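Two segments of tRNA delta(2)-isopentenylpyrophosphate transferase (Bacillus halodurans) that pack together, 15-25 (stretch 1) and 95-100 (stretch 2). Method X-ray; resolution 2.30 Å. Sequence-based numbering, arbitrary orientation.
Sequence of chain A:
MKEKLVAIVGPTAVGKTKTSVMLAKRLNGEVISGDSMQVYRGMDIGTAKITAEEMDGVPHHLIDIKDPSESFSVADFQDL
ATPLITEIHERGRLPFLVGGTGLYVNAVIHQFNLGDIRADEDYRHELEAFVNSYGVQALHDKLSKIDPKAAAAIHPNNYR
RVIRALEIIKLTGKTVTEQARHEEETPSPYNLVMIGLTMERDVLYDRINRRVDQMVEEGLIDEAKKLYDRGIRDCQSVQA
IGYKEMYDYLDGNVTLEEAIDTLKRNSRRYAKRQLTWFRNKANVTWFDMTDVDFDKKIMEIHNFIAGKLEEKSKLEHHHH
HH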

# COMPACT_ATOMS: atom_id res chain seq x y z
N GLY A 15 3.35 12.18 40.18
CA GLY A 15 4.06 13.44 40.28
C GLY A 15 4.99 13.74 39.12
O GLY A 15 6.02 14.39 39.29
N LYS A 16 4.60 13.28 37.94
CA LYS A 16 5.36 13.47 36.73
C LYS A 16 5.43 14.95 36.32
O LYS A 16 6.44 15.40 35.78
CB LYS A 16 4.73 12.64 35.62
CG LYS A 16 5.72 11.78 34.87
CD LYS A 16 5.20 10.37 34.56
CE LYS A 16 3.95 10.37 33.70
NZ LYS A 16 2.71 10.51 34.51
N THR A 17 4.36 15.70 36.58
CA THR A 17 4.36 17.12 36.22
C THR A 17 5.34 17.94 37.05
O THR A 17 6.26 18.57 36.51
CB THR A 17 2.95 17.73 36.38
OG1 THR A 17 2.05 17.10 35.46
CG2 THR A 17 2.99 19.23 36.08
N LYS A 18 5.14 17.93 38.36
CA LYS A 18 6.00 18.69 39.26
C LYS A 18 7.48 18.34 39.16
O LYS A 18 8.33 19.22 39.08
CB LYS A 18 5.52 18.53 40.71
CG LYS A 18 6.31 19.35 41.73
CD LYS A 18 5.76 19.19 43.13
CE LYS A 18 6.65 19.87 44.17
NZ LYS A 18 6.92 21.32 43.87
N THR A 19 7.81 17.05 39.15
CA THR A 19 9.21 16.72 39.08
C THR A 19 9.81 17.15 37.76
O THR A 19 10.99 17.49 37.69
CB THR A 19 9.46 15.21 39.33
OG1 THR A 19 9.01 14.45 38.21
CG2 THR A 19 8.73 14.76 40.56
N SER A 20 9.00 17.20 36.71
CA SER A 20 9.50 17.61 35.41
C SER A 20 9.71 19.12 35.27
O SER A 20 10.66 19.55 34.63
CB SER A 20 8.58 17.11 34.28
OG SER A 20 7.27 17.61 34.43
N VAL A 21 8.84 19.93 35.86
CA VAL A 21 9.04 21.37 35.74
C VAL A 21 10.21 21.82 36.58
O VAL A 21 10.88 22.79 36.24
CB VAL A 21 7.79 22.17 36.16
CG1 VAL A 21 6.54 21.55 35.53
CG2 VAL A 21 7.67 22.19 37.67
N MSE A 22 10.45 21.13 37.69
CA MSE A 22 11.56 21.47 38.59
C MSE A 22 12.88 21.05 37.96
O MSE A 22 13.90 21.70 38.16
CB MSE A 22 11.39 20.78 39.95
CG MSE A 22 10.25 21.33 40.84
SE MSE A 22 10.34 23.24 41.35
CE MSE A 22 8.71 23.91 40.50
N LEU A 23 12.86 19.96 37.21
CA LEU A 23 14.05 19.50 36.55
C LEU A 23 14.38 20.42 35.38
O LEU A 23 15.54 20.70 35.10
CB LEU A 23 13.84 18.08 36.03
CG LEU A 23 13.99 16.99 37.08
CD1 LEU A 23 13.72 15.64 36.45
CD2 LEU A 23 15.40 17.02 37.66
N ALA A 24 13.34 20.89 34.69
CA ALA A 24 13.53 21.76 33.54
C ALA A 24 13.98 23.16 33.92
O ALA A 24 14.55 23.89 33.10
CB ALA A 24 12.25 21.83 32.72
N LYS A 25 13.74 23.54 35.17
CA LYS A 25 14.13 24.85 35.66
C LYS A 25 15.64 24.95 35.82
O LYS A 25 16.28 25.86 35.28
CB LYS A 25 13.45 25.14 37.00
CG LYS A 25 11.98 25.47 36.89
CD LYS A 25 11.36 25.58 38.27
CE LYS A 25 9.92 26.04 38.20
NZ LYS A 25 9.82 27.45 37.70
N PRO A 95 15.34 19.64 25.59
CA PRO A 95 13.99 19.11 25.39
C PRO A 95 13.61 17.97 26.34
O PRO A 95 14.37 17.02 26.53
CB PRO A 95 14.01 18.66 23.94
CG PRO A 95 15.40 18.15 23.80
CD PRO A 95 16.21 19.25 24.48
N PHE A 96 12.42 18.10 26.92
CA PHE A 96 11.87 17.14 27.87
C PHE A 96 10.58 16.48 27.33
O PHE A 96 9.61 17.17 27.01
CB PHE A 96 11.54 17.86 29.19
CG PHE A 96 12.69 17.95 30.16
CD1 PHE A 96 12.82 17.02 31.19
CD2 PHE A 96 13.63 18.98 30.07
CE1 PHE A 96 13.88 17.10 32.11
CE2 PHE A 96 14.68 19.07 30.98
CZ PHE A 96 14.80 18.12 32.01
N LEU A 97 10.59 15.16 27.20
CA LEU A 97 9.42 14.42 26.75
C LEU A 97 8.81 13.85 28.02
O LEU A 97 9.38 12.92 28.63
CB LEU A 97 9.81 13.29 25.79
CG LEU A 97 8.68 12.48 25.13
CD1 LEU A 97 7.80 13.39 24.30
CD2 LEU A 97 9.27 11.41 24.26
N VAL A 98 7.67 14.41 28.42
CA VAL A 98 6.98 14.03 29.65
C VAL A 98 5.62 13.36 29.51
O VAL A 98 4.80 13.76 28.68
CB VAL A 98 6.79 15.28 30.58
CG1 VAL A 98 6.12 14.86 31.90
CG2 VAL A 98 8.12 15.91 30.86
N GLY A 99 5.41 12.33 30.33
CA GLY A 99 4.17 11.59 30.34
C GLY A 99 3.92 10.87 29.04
O GLY A 99 4.85 10.62 28.28
N GLY A 100 2.65 10.55 28.79
CA GLY A 100 2.27 9.87 27.55
C GLY A 100 2.27 8.35 27.61
O GLY A 100 2.69 7.75 28.59

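The helix that begins at Lys 16 lies over the strand 95-98 and runs antiparallel to it, at 175° with the axes 10.0 Å apart. No hydrogen bond crosses between them; what joins the two is van der Waals packing, which buries 288 Å² in all, most of it around Phe 96, Val 98 and Lys 16.

Phe 96 has the largest share. Its side chain, with chi1 in the m well, points toward the first stretch, where Ala 24 lies over one face of the ring, with CB 4.1 Å from Phe 96 CE2. The backbone comes slightly nearer, Ala 24 CA standing 3.9 Å from Phe 96 CE2, and the short alanine side chain leaves ring and backbone in direct contact. Leu 23 adds a second apolar contact, its CB 4.0 Å from Phe 96 CE1. A broad, flat ring can thus serve two successive residues.

Alternation along the strand points Val 98 to the helix as well, while Leu 97 between them stays out of reach. Both methyls of Val 98 pack against Ser 20, with CG2 3.7 Å from Ser 20 CB, and Val 98 CG1 also comes within 3.9 Å of Lys 16 O. Branching at CB gives this short side chain a broad apolar surface against the helix. Ser 20 is compact enough to fit here, and its hydroxyl lies within hydrogen-bonding range of carbonyl oxygens in its own helix, so a polar group is accommodated in a buried site.

Where the strand gives way to loop, the side chain of Lys 16 starts out toward the second stretch, and its CE comes to 3.6 Å from Gly 99 CA. Its methylenes supply the packing, while NZ is hydrogen-bonded elsewhere in the structure. Gly 99 suits this spot because its positive phi favours glycine.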